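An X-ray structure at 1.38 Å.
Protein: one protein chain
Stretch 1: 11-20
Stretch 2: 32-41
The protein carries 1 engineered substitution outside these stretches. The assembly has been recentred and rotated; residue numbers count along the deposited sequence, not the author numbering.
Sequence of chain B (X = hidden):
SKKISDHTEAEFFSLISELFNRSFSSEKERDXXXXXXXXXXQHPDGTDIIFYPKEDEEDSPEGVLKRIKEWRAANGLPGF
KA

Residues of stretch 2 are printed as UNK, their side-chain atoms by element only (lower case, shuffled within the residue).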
# COMPACT_ATOMS: atom_id res chain seq x y z
N GLU B 11 12.61 1.22 -20.50
CA GLU B 11 12.17 -0.10 -19.98
C GLU B 11 11.85 0.06 -18.49
O GLU B 11 10.75 -0.31 -18.06
CB GLU B 11 13.29 -1.11 -20.23
CG GLU B 11 13.02 -2.49 -19.69
CD GLU B 11 14.17 -3.43 -19.99
OE1 GLU B 11 14.02 -4.65 -19.76
OE2 GLU B 11 15.21 -2.95 -20.48
N PHE B 12 12.78 0.64 -17.75
CA PHE B 12 12.62 0.85 -16.29
C PHE B 12 11.51 1.86 -16.03
O PHE B 12 10.69 1.68 -15.12
CB PHE B 12 13.94 1.34 -15.72
CG PHE B 12 14.01 1.14 -14.24
CD1 PHE B 12 14.16 -0.13 -13.71
CD2 PHE B 12 13.85 2.21 -13.38
CE1 PHE B 12 14.24 -0.31 -12.34
CE2 PHE B 12 13.92 2.03 -12.02
CZ PHE B 12 14.10 0.77 -11.50
N PHE B 13 11.49 2.92 -16.82
CA PHE B 13 10.50 4.00 -16.69
C PHE B 13 9.10 3.42 -16.88
O PHE B 13 8.16 3.82 -16.17
CB PHE B 13 10.75 5.11 -17.70
CG PHE B 13 9.70 6.18 -17.61
CD1 PHE B 13 9.64 7.02 -16.51
CD2 PHE B 13 8.72 6.29 -18.59
CE1 PHE B 13 8.65 7.98 -16.41
CE2 PHE B 13 7.73 7.26 -18.48
CZ PHE B 13 7.70 8.10 -17.39
N SER B 14 8.97 2.50 -17.84
CA SER B 14 7.72 1.77 -18.14
C SER B 14 7.24 1.07 -16.87
O SER B 14 6.05 1.21 -16.55
CB SER B 14 7.92 0.79 -19.25
OG SER B 14 6.68 0.23 -19.66
N LEU B 15 8.14 0.37 -16.16
CA LEU B 15 7.80 -0.33 -14.89
C LEU B 15 7.21 0.69 -13.92
O LEU B 15 6.14 0.43 -13.36
CB LEU B 15 9.04 -0.95 -14.23
CG LEU B 15 9.56 -2.25 -14.84
CD1 LEU B 15 10.83 -2.67 -14.12
CD2 LEU B 15 8.50 -3.35 -14.77
N ILE B 16 7.91 1.79 -13.72
CA ILE B 16 7.48 2.82 -12.74
C ILE B 16 6.12 3.33 -13.18
O ILE B 16 5.24 3.48 -12.33
CB ILE B 16 8.50 3.96 -12.65
CG1 ILE B 16 9.87 3.45 -12.21
CG2 ILE B 16 7.96 5.04 -11.74
CD1 ILE B 16 10.98 4.44 -12.45
N SER B 17 5.99 3.63 -14.47
CA SER B 17 4.76 4.20 -15.06
C SER B 17 3.59 3.27 -14.74
O SER B 17 2.53 3.78 -14.37
CB SER B 17 4.90 4.40 -16.52
OG SER B 17 3.70 4.94 -17.05
N GLU B 18 3.81 1.96 -14.83
CA GLU B 18 2.76 0.96 -14.54
C GLU B 18 2.15 1.26 -13.17
O GLU B 18 0.93 1.22 -13.06
CB GLU B 18 3.33 -0.46 -14.53
CG GLU B 18 3.73 -0.94 -15.90
CD GLU B 18 4.10 -2.41 -15.95
OE1 GLU B 18 3.36 -3.21 -15.38
OE2 GLU B 18 5.13 -2.73 -16.57
N LEU B 19 2.97 1.56 -12.17
CA LEU B 19 2.46 1.77 -10.79
C LEU B 19 1.51 2.97 -10.75
O LEU B 19 0.59 2.95 -9.94
CB LEU B 19 3.63 1.94 -9.83
CG LEU B 19 4.56 0.73 -9.75
CD1 LEU B 19 5.68 0.99 -8.78
CD2 LEU B 19 3.78 -0.52 -9.36
N PHE B 20 1.73 3.99 -11.58
CA PHE B 20 0.86 5.19 -11.59
C PHE B 20 -0.36 4.94 -12.47
O PHE B 20 -1.41 5.51 -12.17
CB PHE B 20 1.63 6.40 -12.10
CG PHE B 20 2.67 6.87 -11.14
CD1 PHE B 20 3.91 6.25 -11.09
CD2 PHE B 20 2.42 7.92 -10.28
CE1 PHE B 20 4.87 6.68 -10.19
CE2 PHE B 20 3.39 8.35 -9.39
CZ PHE B 20 4.61 7.74 -9.35
N UNK B 32 5.48 -7.48 -8.06
CA UNK B 32 6.54 -7.88 -9.02
C UNK B 32 7.12 -6.59 -9.58
O UNK B 32 8.33 -6.48 -9.63
c UNK B 32 5.60 -10.15 -9.57
c UNK B 32 7.02 -8.96 -11.25
c UNK B 32 6.00 -8.80 -10.13
N UNK B 33 6.25 -5.66 -9.96
CA UNK B 33 6.71 -4.39 -10.60
C UNK B 33 7.40 -3.57 -9.52
O UNK B 33 8.52 -3.10 -9.74
c UNK B 33 5.52 -3.65 -11.23
c UNK B 33 4.94 -4.46 -12.37
c UNK B 33 5.92 -2.26 -11.70
N UNK B 34 6.77 -3.38 -8.39
CA UNK B 34 7.34 -2.53 -7.32
C UNK B 34 8.74 -3.04 -7.01
O UNK B 34 9.67 -2.24 -6.97
c UNK B 34 6.47 -2.54 -6.05
c UNK B 34 5.16 -1.83 -6.29
c UNK B 34 7.23 -1.95 -4.87
N UNK B 35 8.89 -4.33 -6.80
CA UNK B 35 10.19 -4.88 -6.35
C UNK B 35 11.16 -4.94 -7.51
O UNK B 35 12.35 -4.82 -7.23
c UNK B 35 8.83 -4.80 -1.73
c UNK B 35 10.53 -5.31 -3.33
c UNK B 35 8.25 -5.66 -3.89
c UNK B 35 10.16 -4.84 -2.08
c UNK B 35 9.58 -5.79 -4.22
c UNK B 35 9.98 -6.19 -5.60
c UNK B 35 7.87 -5.21 -2.64
o UNK B 35 8.48 -4.34 -0.49
N UNK B 36 10.69 -5.09 -8.74
CA UNK B 36 11.59 -5.02 -9.91
C UNK B 36 12.25 -3.65 -9.82
O UNK B 36 13.48 -3.55 -9.98
c UNK B 36 10.86 -5.22 -11.20
N UNK B 37 11.46 -2.63 -9.51
CA UNK B 37 11.96 -1.23 -9.46
C UNK B 37 12.85 -1.09 -8.24
O UNK B 37 13.99 -0.64 -8.37
c UNK B 37 9.98 -0.29 -10.68
c UNK B 37 10.80 -0.23 -9.40
c UNK B 37 8.64 0.30 -10.56
c UNK B 37 11.33 1.16 -9.10
N UNK B 38 12.32 -1.39 -7.07
CA UNK B 38 13.00 -1.05 -5.80
C UNK B 38 14.26 -1.90 -5.65
O UNK B 38 15.27 -1.37 -5.21
c UNK B 38 12.01 -1.21 -4.63
c UNK B 38 12.70 -1.32 -3.29
c UNK B 38 11.01 -0.06 -4.66
N UNK B 39 14.21 -3.17 -6.01
CA UNK B 39 15.39 -4.05 -5.85
C UNK B 39 16.50 -3.54 -6.78
O UNK B 39 17.65 -3.48 -6.34
o UNK B 39 14.03 -5.48 -3.97
n UNK B 39 13.50 -7.18 -5.34
c UNK B 39 15.06 -5.52 -6.10
c UNK B 39 14.14 -6.07 -5.04
N UNK B 40 16.13 -3.16 -7.99
CA UNK B 40 17.09 -2.61 -8.98
C UNK B 40 17.61 -1.28 -8.45
O UNK B 40 18.82 -1.04 -8.54
c UNK B 40 16.42 -2.43 -10.31
N UNK B 41 16.73 -0.42 -7.96
CA UNK B 41 17.08 0.98 -7.65
C UNK B 41 18.21 1.02 -6.63
O UNK B 41 19.07 1.89 -6.74
c UNK B 41 15.89 1.74 -7.15

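Position 32 carries three side-chain carbons and lies beyond the reach of stretch 1. Three carbons in all, with CB carrying the other two and no oxygen, mean valine, V32; it is exposed, and this contact gives no reason for valine there.

Position 33 has the same three-carbon fork, but its CA-to-CB bond points toward stretch 1. One terminal carbon closely approaches the backbone oxygen of L15. This is V33: V33 CG1 lies 3.2 Å from L15 O and 3.6 Å from L19 CD2, and V33 CG2 comes within 3.6 Å of E18 OE1. A short branched side chain suits a place where the CA atoms of L15 and V33 are just 6.0 Å apart.

At position 34 the carbons again number three and fork at CB. The CA-to-CB bond points away, yet one branch still reaches L19. The residue is V34, whose CG2 sits 3.6 Å from L19 CD2, adding apolar cover to a buried leucine.

Position 35 shows one carbon leading to a six-carbon ring that bears an oxygen, and it makes no contact with stretch 1. This is the signature of tyrosine; Y35 is partly exposed, where a ring with a hydroxyl is tolerated.

Position 36 has a single side-chain carbon, pointing toward the other helix. The CB of position 36 lies 3.9 Å from L15 CD1. It is alanine, A36, a methyl group in contact with the leucine.

Position 37 holds four carbons, forked at the first, with one arm two carbons long, and the side chain lies in a hole formed by F12, L15, I16 and L19. It is isoleucine, I37. I37 CD1 comes to 3.5 Å from both I16 CA and L19 CD1, while I37 CG2 lies 3.7 Å from F12 CZ. The fork lets the side chain fill the hole, with CG2 near F12 and CD1 near I16 and L19.

Position 38 is another three-carbon fork, directed away from stretch 1 and not touching it. It is V38; again this contact gives no reason for valine.

Position 39 has two carbons, the second carrying one oxygen and one nitrogen, and does not reach stretch 1. This amide is asparagine, N39, exposed and suitably polar.

Position 40 has one carbon, pointing toward stretch 1. The CB of position 40 lies 3.7 Å from F12 CE1. It is alanine, A40, a small methyl group in contact with the F12 ring.

Position 41 also has one carbon, set sideways: A41, buried but barely covered by stretch 1.

The helices cross at 134° between their N-to-C directions, with axes approaching to 9.2 Å. No hydrogen bond joins them; apolar packing dominates the 452 Å² they bury. I37 is the central knob, V33 fits the closest backbone approach, and F12 presents its ring edge to the carbonyl oxygens of A36 and I37, with F12 CZ 3.4 Å from I37 O.

Stretch 2 32-41: VVVYAIVNAA
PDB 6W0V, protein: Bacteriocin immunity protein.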